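Local coordinates for protein methyltransferase (Streptomyces avermitilis, PDB 3GIW) that is of unproven function but binds S-adenosyl-L-homocysteine and is probably an S-adenosylmethionine-dependent methyltransferase of Rossmann-like fold, at residues Asn62-Met66 and Val166-Val170; Gln81-Thr87 and Arg107-Asp112; Leu196-Ile200 and Phe235-Leu239; Ile246-Trp252 and Ile267-Val273. All coordinates share one frame; numbering follows the deposited sequence.

Contact 1 (Asn62-Met66 and Val166-Val170); sequences NRDWM and VIAIV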
# COMPACT_ATOMS: atom_id res chain seq x y z
N ASN A 62 -3.92 -8.84 0.64
CA ASN A 62 -3.11 -7.63 0.76
C ASN A 62 -3.78 -6.61 1.69
O ASN A 62 -3.12 -6.02 2.57
CB ASN A 62 -2.84 -7.01 -0.60
CG ASN A 62 -2.11 -5.67 -0.50
OD1 ASN A 62 -0.90 -5.65 -0.33
ND2 ASN A 62 -2.87 -4.58 -0.50
N ARG A 63 -5.09 -6.43 1.55
CA ARG A 63 -5.82 -5.52 2.43
C ARG A 63 -5.76 -6.01 3.86
O ARG A 63 -5.53 -5.21 4.81
CB ARG A 63 -7.25 -5.28 1.95
CG ARG A 63 -7.92 -4.08 2.69
CD ARG A 63 -7.39 -2.72 2.25
NE ARG A 63 -7.93 -1.64 3.09
CZ ARG A 63 -7.76 -0.34 2.82
NH1 ARG A 63 -7.09 0.04 1.73
NH2 ARG A 63 -8.27 0.58 3.64
N ASP A 64 -5.97 -7.31 4.10
CA ASP A 64 -5.93 -7.87 5.45
C ASP A 64 -4.54 -7.68 6.08
O ASP A 64 -4.42 -7.37 7.27
CB ASP A 64 -6.28 -9.38 5.42
CG ASP A 64 -7.75 -9.66 5.11
OD1 ASP A 64 -8.60 -8.77 5.23
OD2 ASP A 64 -8.05 -10.82 4.74
N TRP A 65 -3.50 -7.84 5.27
CA TRP A 65 -2.12 -7.64 5.69
C TRP A 65 -1.93 -6.19 6.16
O TRP A 65 -1.32 -5.97 7.21
CB TRP A 65 -1.11 -8.02 4.57
CG TRP A 65 0.31 -7.78 5.03
CD1 TRP A 65 1.07 -8.62 5.76
CD2 TRP A 65 1.09 -6.59 4.85
NE1 TRP A 65 2.28 -8.03 6.06
CE2 TRP A 65 2.30 -6.78 5.52
CE3 TRP A 65 0.86 -5.38 4.19
CZ2 TRP A 65 3.29 -5.79 5.56
CZ3 TRP A 65 1.84 -4.41 4.28
CH2 TRP A 65 3.03 -4.63 4.91
N MSE A 66 -2.42 -5.23 5.39
CA MSE A 66 -2.31 -3.83 5.82
C MSE A 66 -2.90 -3.68 7.21
O MSE A 66 -2.31 -3.03 8.07
CB MSE A 66 -3.04 -2.88 4.84
CG MSE A 66 -2.97 -1.40 5.26
SE MSE A 66 -4.36 -0.79 6.50
CE MSE A 66 -5.70 -0.33 5.25
N VAL A 166 3.94 1.96 2.19
CA VAL A 166 4.00 1.97 0.72
C VAL A 166 3.44 0.59 0.30
O VAL A 166 4.20 -0.35 0.08
CB VAL A 166 5.42 2.21 0.17
CG1 VAL A 166 5.38 2.38 -1.33
CG2 VAL A 166 6.04 3.49 0.82
N ILE A 167 2.10 0.50 0.26
CA ILE A 167 1.38 -0.76 0.16
C ILE A 167 0.63 -0.86 -1.17
O ILE A 167 -0.10 0.04 -1.59
CB ILE A 167 0.43 -0.88 1.36
CG1 ILE A 167 1.26 -0.90 2.66
CG2 ILE A 167 -0.44 -2.16 1.20
CD1 ILE A 167 0.49 -0.90 3.97
N ALA A 168 0.90 -1.95 -1.90
CA ALA A 168 0.20 -2.24 -3.15
C ALA A 168 0.38 -1.13 -4.19
O ALA A 168 -0.55 -0.77 -4.92
CB ALA A 168 -1.31 -2.54 -2.87
N ILE A 169 1.59 -0.57 -4.25
CA ILE A 169 1.90 0.52 -5.20
C ILE A 169 3.23 0.37 -5.95
O ILE A 169 3.35 0.74 -7.12
CB ILE A 169 1.86 1.91 -4.50
CG1 ILE A 169 2.30 3.01 -5.49
CG2 ILE A 169 2.75 1.93 -3.29
CD1 ILE A 169 1.91 4.40 -5.07
N VAL A 170 4.25 -0.17 -5.30
CA VAL A 170 5.59 -0.06 -5.82
C VAL A 170 5.80 -0.82 -7.15
O VAL A 170 6.70 -0.47 -7.98
CB VAL A 170 6.63 -0.43 -4.72
CG1 VAL A 170 6.88 -1.94 -4.65
CG2 VAL A 170 7.92 0.35 -5.00
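I167 pushes its side chain from strand 163-167 against helix 55-75 and meets three of its residues, N62, W65 and M66. It has the most surface buried here, and its two branches divide the work. CG1 stands beside the backbone N (chi1 -62°) and carries CD1 out to the helix, where the methyl lies 3.7 Å from CG of M66 and 3.8 Å from CZ3 of the W65 ring. M66, a selenomethionine modelled in two conformers, crosses I167 at about a right angle and touches it through CB and CG. The other branch, CG2, turns to the amide of N62 and sits 3.8 Å from ND2.

N62 is second in buried surface. Its CG swings anti to the backbone N (chi1 174°), which holds the amide out from the helix between I167 and A168; ND2 comes within 3.5 Å of the A168 CB. No hydrogen bond joins the two segments. The amide is satisfied by neighbours instead: OD1 pairs with OG of S199, and ND2 with OH of Y28. S199 OG also bonds to the backbone N of A168, so one hydroxyl ties the helix amide to the backbone of A168.

N62, R63 and Y28 all belong to the S-adenosyl-L-homocysteine site, and an unidentified ligand lies close to A168. The chemistry implies a division of labour: greasy contacts through I167 set the helix against the sheet, while polar partners at both ends of the N62 amide fix its rotation beside the S-adenosyl-L-homocysteine site.

Contact 2 (Gln81-Thr87 and Arg107-Asp112); sequences QFLDIGT and RVVYVD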
# COMPACT_ATOMS: atom_id res chain seq x y z
N GLN A 81 2.17 8.22 14.23
CA GLN A 81 2.17 9.02 13.01
C GLN A 81 2.43 8.12 11.82
O GLN A 81 3.36 7.31 11.82
CB GLN A 81 3.30 10.06 13.08
CG GLN A 81 3.20 11.00 14.27
CD GLN A 81 4.13 12.18 14.12
OE1 GLN A 81 3.67 13.34 14.03
NE2 GLN A 81 5.45 11.89 14.07
N PHE A 82 1.64 8.31 10.76
CA PHE A 82 1.72 7.49 9.56
C PHE A 82 1.68 8.37 8.31
O PHE A 82 0.88 9.31 8.24
CB PHE A 82 0.52 6.50 9.51
CG PHE A 82 0.48 5.55 10.66
CD1 PHE A 82 0.06 5.98 11.93
CD2 PHE A 82 0.90 4.24 10.51
CE1 PHE A 82 0.04 5.11 13.04
CE2 PHE A 82 0.91 3.39 11.62
CZ PHE A 82 0.47 3.82 12.85
N LEU A 83 2.51 8.01 7.33
CA LEU A 83 2.53 8.59 6.01
C LEU A 83 2.28 7.47 5.00
O LEU A 83 3.14 6.62 4.79
CB LEU A 83 3.88 9.27 5.75
CG LEU A 83 4.06 9.92 4.38
CD1 LEU A 83 2.93 10.85 3.96
CD2 LEU A 83 5.42 10.67 4.29
N ASP A 84 1.10 7.49 4.38
CA ASP A 84 0.64 6.42 3.50
C ASP A 84 0.71 6.85 2.06
O ASP A 84 0.00 7.79 1.62
CB ASP A 84 -0.80 6.07 3.86
CG ASP A 84 -1.33 4.83 3.12
OD1 ASP A 84 -0.61 3.81 3.02
OD2 ASP A 84 -2.52 4.86 2.69
N ILE A 85 1.58 6.20 1.29
CA ILE A 85 1.87 6.58 -0.08
C ILE A 85 1.15 5.61 -1.03
O ILE A 85 1.44 4.42 -1.03
CB ILE A 85 3.40 6.53 -0.37
CG1 ILE A 85 4.16 7.36 0.67
CG2 ILE A 85 3.69 6.95 -1.85
CD1 ILE A 85 3.82 8.79 0.69
N GLY A 86 0.21 6.11 -1.82
CA GLY A 86 -0.61 5.24 -2.68
C GLY A 86 -1.81 4.67 -1.93
O GLY A 86 -2.04 3.46 -1.90
N THR A 87 -2.58 5.55 -1.31
CA THR A 87 -3.69 5.17 -0.45
C THR A 87 -4.80 4.34 -1.15
O THR A 87 -5.38 3.39 -0.55
CB THR A 87 -4.30 6.43 0.18
OG1 THR A 87 -3.30 7.04 1.01
CG2 THR A 87 -5.61 6.10 1.02
N ARG A 107 -1.96 10.43 14.11
CA ARG A 107 -1.98 11.36 12.97
C ARG A 107 -1.63 10.59 11.69
O ARG A 107 -0.70 9.77 11.70
CB ARG A 107 -0.93 12.45 13.18
CG ARG A 107 -1.08 13.23 14.48
CD ARG A 107 0.20 13.97 14.80
NE ARG A 107 -0.02 15.00 15.84
CZ ARG A 107 0.93 15.75 16.39
NH1 ARG A 107 2.20 15.62 16.04
NH2 ARG A 107 0.60 16.64 17.31
N VAL A 108 -2.36 10.86 10.60
CA VAL A 108 -2.15 10.14 9.33
C VAL A 108 -2.25 11.11 8.17
O VAL A 108 -3.18 11.93 8.10
CB VAL A 108 -3.19 9.00 9.12
CG1 VAL A 108 -2.94 8.28 7.82
CG2 VAL A 108 -3.19 8.06 10.33
N VAL A 109 -1.25 11.07 7.30
CA VAL A 109 -1.32 11.77 6.01
C VAL A 109 -1.46 10.69 4.92
O VAL A 109 -0.61 9.81 4.80
CB VAL A 109 -0.10 12.65 5.73
CG1 VAL A 109 -0.11 13.25 4.31
CG2 VAL A 109 0.01 13.74 6.77
N TYR A 110 -2.50 10.83 4.09
CA TYR A 110 -2.74 9.97 2.95
C TYR A 110 -2.35 10.66 1.65
O TYR A 110 -2.55 11.89 1.49
CB TYR A 110 -4.21 9.71 2.90
CG TYR A 110 -4.82 8.90 4.01
CD1 TYR A 110 -4.67 7.53 4.06
CD2 TYR A 110 -5.64 9.48 4.97
CE1 TYR A 110 -5.35 6.74 4.99
CE2 TYR A 110 -6.31 8.71 5.95
CZ TYR A 110 -6.17 7.31 5.95
OH TYR A 110 -6.83 6.49 6.85
N VAL A 111 -1.85 9.90 0.68
CA VAL A 111 -1.35 10.44 -0.56
C VAL A 111 -1.74 9.53 -1.73
O VAL A 111 -1.59 8.32 -1.66
CB VAL A 111 0.20 10.53 -0.53
CG1 VAL A 111 0.73 11.18 -1.80
CG2 VAL A 111 0.68 11.27 0.74
N ASP A 112 -2.30 10.09 -2.79
CA ASP A 112 -2.52 9.33 -4.03
C ASP A 112 -2.46 10.28 -5.22
O ASP A 112 -2.52 11.51 -5.05
CB ASP A 112 -3.87 8.55 -4.02
CG ASP A 112 -3.86 7.28 -4.88
OD1 ASP A 112 -4.02 7.34 -6.11
OD2 ASP A 112 -3.71 6.18 -4.33
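F82 bonds to R107 O through its N and to V109 N through its O, and D84 N bonds in turn to V109 O, each at 2.9 Å. Strands 81-85 and 107-112 are the parallel strands of a beta-alpha-beta unit joined through helix 95-102; their axes approach to 4.7 Å, with only 8° between their directions. On one face L83, I85, V109 and V111 pack tightly. The L83 CD1 methyl reaches across to V109 CG1 at 3.9 Å and touches V111 CG2 as well, which I85 CD1 meets from its own side.

The start of the pair is looser. There the partly exposed R107 lies alongside Q81, but the weak 3.4 Å bond from its NH1 to Q81 OE1 is doubtful, since R107 is modelled in two positions; the firmer partner of OE1 is D157 N.

At the other end the chain turns sharply at G86, and V111 O accepts from both G86 N and T87 N, which arrive from opposite faces of its carbonyl plane. T87 OG1, set beside its own backbone N (chi1 -63°), takes a bond from V111 N at 3.2 Å and donates to D84 OD2 from above the carboxylate plane. It also sits at the edge of the Y110 ring, whose OH is bonded to H96. D84 OD1 is held by T165.

D112 belongs to the S-adenosyl-L-homocysteine site, at the strand end as in Rossmann-fold methyltransferases. T87, in the turn after strand 81-85, bonds to D84 of that strand and to V111 of its neighbour, while backbone N-H groups position the D112 carboxylate, G88 N at OD2 and D114 N at OD1.

Contact 3 (Leu196-Ile200 and Phe235-Leu239); sequences LAMSI and FFEGL
M198, a selenomethionine on strand 195-201, meets F235 and F236 in a double Met-aromatic contact, where the loop after helix 229-234 packs on the central sheet of the Rossmann-like fold. Outward along the side chain, CB lies 4.0 Å from CZ of F236, and CG, placed beside the backbone N (chi1 -55°), stays near the same atom at 3.9 Å. The selenium lies beside both rings, oblique to each, and comes 3.7 Å from CD1 of F235. A bend at the last torsion (chi3 67°) lays CE over one face of the F235 ring, a CH-pi contact 4.0 Å from its centroid and offset toward the rim.

Neighbours on the same side of the strand fill in around it. I200 puts CD1 near CD2 of F235 and at the edge of the F236 ring, while L196 reaches the loop with CD2, which touches F236 and L239. A type II beta turn from F236 to L239 folds the chain back, bringing L239 down on L196. No hydrogen bond crosses between the segments; the F235 carbonyl is instead bonded to R184 of helix 179-187. At the loop end of the contact, L196 CD2 stands 3.8 Å from L239 CD1.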
# COMPACT_ATOMS: atom_id res chain seq x y z
N LEU A 196 9.35 1.47 7.99
CA LEU A 196 8.94 1.28 6.59
C LEU A 196 8.12 -0.01 6.56
O LEU A 196 8.59 -1.04 7.03
CB LEU A 196 10.16 1.17 5.70
CG LEU A 196 9.86 0.85 4.22
CD1 LEU A 196 9.03 1.93 3.51
CD2 LEU A 196 11.18 0.62 3.44
N ALA A 197 6.93 0.06 5.98
CA ALA A 197 6.05 -1.11 5.78
C ALA A 197 5.69 -1.13 4.29
O ALA A 197 5.20 -0.12 3.76
CB ALA A 197 4.77 -1.04 6.62
N MSE A 198 5.87 -2.27 3.65
CA MSE A 198 5.58 -2.41 2.24
C MSE A 198 4.94 -3.75 1.90
O MSE A 198 5.21 -4.77 2.49
CB MSE A 198 6.85 -2.31 1.39
CG MSE A 198 7.69 -1.04 1.62
SE MSE A 198 9.18 -0.94 0.36
CE MSE A 198 8.16 -0.69 -1.26
N SER A 199 4.13 -3.74 0.84
CA SER A 199 3.79 -4.98 0.12
C SER A 199 4.31 -4.82 -1.31
O SER A 199 4.11 -3.75 -1.96
CB SER A 199 2.32 -5.34 0.18
OG SER A 199 1.51 -4.39 -0.45
N ILE A 200 4.96 -5.86 -1.82
CA ILE A 200 5.71 -5.85 -3.06
C ILE A 200 5.28 -7.03 -3.97
O ILE A 200 5.37 -8.20 -3.57
CB ILE A 200 7.23 -5.96 -2.75
CG1 ILE A 200 7.70 -4.76 -1.91
CG2 ILE A 200 8.10 -6.03 -4.02
CD1 ILE A 200 9.10 -4.88 -1.29
N PHE A 235 14.95 -2.79 -0.81
CA PHE A 235 14.23 -1.72 -0.10
C PHE A 235 14.55 -1.63 1.40
O PHE A 235 14.38 -0.57 1.99
CB PHE A 235 12.69 -1.88 -0.26
CG PHE A 235 12.18 -1.69 -1.66
CD1 PHE A 235 11.85 -0.44 -2.13
CD2 PHE A 235 12.04 -2.76 -2.50
CE1 PHE A 235 11.38 -0.26 -3.43
CE2 PHE A 235 11.59 -2.59 -3.81
CZ PHE A 235 11.25 -1.35 -4.27
N PHE A 236 14.98 -2.73 2.02
CA PHE A 236 15.10 -2.79 3.47
C PHE A 236 16.57 -2.82 3.95
O PHE A 236 16.84 -2.97 5.15
CB PHE A 236 14.30 -3.99 3.97
CG PHE A 236 12.84 -3.84 3.77
CD1 PHE A 236 12.09 -3.15 4.68
CD2 PHE A 236 12.20 -4.39 2.66
CE1 PHE A 236 10.72 -3.00 4.51
CE2 PHE A 236 10.83 -4.23 2.50
CZ PHE A 236 10.09 -3.52 3.43
N GLU A 237 17.51 -2.68 3.02
CA GLU A 237 18.94 -2.62 3.39
C GLU A 237 19.24 -1.49 4.36
O GLU A 237 18.79 -0.38 4.17
CB GLU A 237 19.82 -2.49 2.14
CG GLU A 237 19.88 -3.76 1.32
CD GLU A 237 20.68 -4.90 1.97
OE1 GLU A 237 21.59 -4.61 2.78
OE2 GLU A 237 20.41 -6.10 1.65
N GLY A 238 19.97 -1.79 5.43
CA GLY A 238 20.24 -0.79 6.45
C GLY A 238 19.14 -0.60 7.48
O GLY A 238 19.31 0.18 8.41
N LEU A 239 17.99 -1.24 7.28
CA LEU A 239 16.87 -1.24 8.23
C LEU A 239 16.78 -2.54 9.00
O LEU A 239 17.36 -3.56 8.59
CB LEU A 239 15.53 -0.98 7.48
CG LEU A 239 15.49 0.23 6.57
CD1 LEU A 239 14.13 0.43 5.88
CD2 LEU A 239 15.86 1.49 7.35

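Contact 4 (Ile246-Trp252 and Ile267-Val273); sequences IVQVHKW and IAMYGAV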
# COMPACT_ATOMS: atom_id res chain seq x y z
N ILE A 246 10.77 -10.73 5.32
CA ILE A 246 10.06 -10.51 4.07
C ILE A 246 9.45 -11.84 3.62
O ILE A 246 10.19 -12.77 3.27
CB ILE A 246 10.99 -9.94 2.95
CG1 ILE A 246 11.71 -8.65 3.41
CG2 ILE A 246 10.23 -9.71 1.65
CD1 ILE A 246 12.92 -8.25 2.51
N VAL A 247 8.14 -11.94 3.74
CA VAL A 247 7.42 -13.20 3.49
C VAL A 247 6.13 -12.96 2.74
O VAL A 247 5.67 -11.83 2.63
CB VAL A 247 7.08 -13.93 4.80
CG1 VAL A 247 8.34 -14.27 5.61
CG2 VAL A 247 6.10 -13.11 5.67
N GLN A 248 5.56 -14.00 2.14
CA GLN A 248 4.25 -13.82 1.53
C GLN A 248 3.25 -13.24 2.55
O GLN A 248 3.26 -13.62 3.69
CB GLN A 248 3.72 -15.12 0.93
CG GLN A 248 4.45 -15.57 -0.33
CD GLN A 248 3.74 -16.80 -0.89
OE1 GLN A 248 3.83 -17.90 -0.33
NE2 GLN A 248 2.97 -16.60 -1.98
N VAL A 249 2.40 -12.32 2.11
CA VAL A 249 1.58 -11.56 3.06
C VAL A 249 0.72 -12.41 3.96
O VAL A 249 0.53 -12.04 5.14
CB VAL A 249 0.70 -10.47 2.40
CG1 VAL A 249 1.54 -9.33 1.92
CG2 VAL A 249 -0.22 -10.99 1.29
N HIS A 250 0.22 -13.56 3.50
CA HIS A 250 -0.65 -14.39 4.34
C HIS A 250 0.13 -15.15 5.41
O HIS A 250 -0.47 -15.78 6.28
CB HIS A 250 -1.47 -15.33 3.48
CG HIS A 250 -0.66 -16.37 2.78
ND1 HIS A 250 0.41 -16.06 1.96
CD2 HIS A 250 -0.78 -17.72 2.74
CE1 HIS A 250 0.92 -17.17 1.47
NE2 HIS A 250 0.21 -18.19 1.92
N LYS A 251 1.45 -15.11 5.33
CA LYS A 251 2.35 -15.72 6.31
C LYS A 251 2.95 -14.71 7.32
O LYS A 251 3.76 -15.10 8.17
CB LYS A 251 3.48 -16.46 5.56
CG LYS A 251 2.97 -17.57 4.69
CD LYS A 251 4.08 -18.38 4.04
CE LYS A 251 3.47 -19.40 3.12
NZ LYS A 251 4.48 -20.39 2.62
N TRP A 252 2.59 -13.44 7.19
CA TRP A 252 3.09 -12.38 8.09
C TRP A 252 2.11 -12.19 9.26
O TRP A 252 1.02 -11.66 9.07
CB TRP A 252 3.31 -11.06 7.33
CG TRP A 252 4.11 -10.02 8.05
CD1 TRP A 252 5.45 -9.83 7.93
CD2 TRP A 252 3.65 -9.09 9.04
NE1 TRP A 252 5.86 -8.82 8.76
CE2 TRP A 252 4.77 -8.36 9.47
CE3 TRP A 252 2.40 -8.78 9.58
CZ2 TRP A 252 4.69 -7.35 10.46
CZ3 TRP A 252 2.31 -7.78 10.57
CH2 TRP A 252 3.45 -7.07 10.97
N ILE A 267 -1.16 -16.14 -3.80
CA ILE A 267 -0.71 -14.90 -3.15
C ILE A 267 0.53 -14.41 -3.92
O ILE A 267 1.53 -15.13 -4.00
CB ILE A 267 -0.38 -15.15 -1.63
CG1 ILE A 267 -1.62 -15.62 -0.87
CG2 ILE A 267 0.27 -13.89 -0.98
CD1 ILE A 267 -2.75 -14.59 -0.80
N ALA A 268 0.49 -13.19 -4.43
CA ALA A 268 1.59 -12.64 -5.25
C ALA A 268 2.14 -11.35 -4.63
O ALA A 268 2.61 -10.47 -5.38
CB ALA A 268 1.15 -12.42 -6.73
N MSE A 269 2.05 -11.20 -3.30
CA MSE A 269 2.65 -10.08 -2.58
C MSE A 269 3.55 -10.59 -1.50
O MSE A 269 3.14 -11.42 -0.70
CB MSE A 269 1.64 -9.21 -1.81
CG MSE A 269 0.76 -8.37 -2.53
SE MSE A 269 1.56 -6.97 -3.58
CE MSE A 269 -0.15 -6.19 -3.88
N TYR A 270 4.76 -10.05 -1.45
CA TYR A 270 5.58 -10.07 -0.24
C TYR A 270 5.16 -8.93 0.67
O TYR A 270 4.79 -7.85 0.19
CB TYR A 270 7.06 -9.88 -0.57
CG TYR A 270 7.71 -11.06 -1.25
CD1 TYR A 270 7.81 -12.29 -0.63
CD2 TYR A 270 8.28 -10.92 -2.51
CE1 TYR A 270 8.44 -13.35 -1.24
CE2 TYR A 270 8.91 -12.00 -3.14
CZ TYR A 270 8.97 -13.21 -2.50
OH TYR A 270 9.59 -14.33 -3.06
N GLY A 271 5.23 -9.14 1.97
CA GLY A 271 5.06 -8.08 2.96
C GLY A 271 6.20 -8.05 3.95
O GLY A 271 6.83 -9.06 4.22
N ALA A 272 6.50 -6.83 4.42
CA ALA A 272 7.56 -6.63 5.38
C ALA A 272 7.43 -5.30 6.10
O ALA A 272 6.88 -4.33 5.55
CB ALA A 272 8.95 -6.68 4.67
N VAL A 273 7.94 -5.28 7.33
CA VAL A 273 7.96 -4.08 8.17
C VAL A 273 9.35 -4.03 8.80
O VAL A 273 9.88 -5.07 9.25
CB VAL A 273 6.91 -4.19 9.29
CG1 VAL A 273 6.97 -2.97 10.25
CG2 VAL A 273 5.51 -4.35 8.69
O HOH W 1 8.58 -7.99 8.43
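V249 has CG1 beside its backbone N (chi1 -71°), turned to M269 and G271, while H250 holds its ring in the less common position between backbone N and carbonyl (chi1 67°), which brings it over I267. Both follow the last strand pair of the mixed sheet, an antiparallel ladder in which strand 240-248 runs against strand 269-275. V247 and G271 form the hydrogen-bonded pair: G271 N gives V247 O a nearly straight 2.8 Å bond, and V247 N returns one of 3.2 Å to G271 O. At the next pair, Q248 and Y270, the side chains diverge, and the chain leaves the sheet in a short 3-10 turn, whose first residue still donates from V249 N to M269 O.

I267 packs against this turn. Its CG1 lies over one face of the H250 ring, 3.8 Å from the centroid, a CH-pi contact; K251 CG covers the opposite face. ND1 of H250 is buried with no polar partner. NE2 of the outstretched Q248 bonds to D264 O and, more weakly, to I267 O. Along the strand, I246 CG1 rests on the A272 CB at 3.6 Å.

Beyond the turn W252 comes back beside V273, the two side chains crossing at about a right angle, CZ2 3.6 Å from CG2. A water in the plane of the indole accepts from W252 NE1 at 2.9 Å and from V273 N at 3.0 Å.

How the contacts relate
All four contacts belong to one seven-stranded mixed sheet and the helices beside it. Contact 2 comes from the parallel part, strands 81-85 and 107-112, and falls within the span of chain between the two segments of contact 1; contacts 3 and 4 follow in turn. Contact 1 sits near the centre of the chain, about 12 Å from contacts 2 and 3 and 9 Å from contact 4, centre to centre. Contacts 3 and 4 lie on the neighbouring strands 195-201 and 269-275, whereas contacts 2 and 4, about 20 Å apart between centres, flank the middle. Known ligand-site residues fall in contacts 1 and 2; W65 of contact 1 meets W252 of contact 4, and M269 reaches N62.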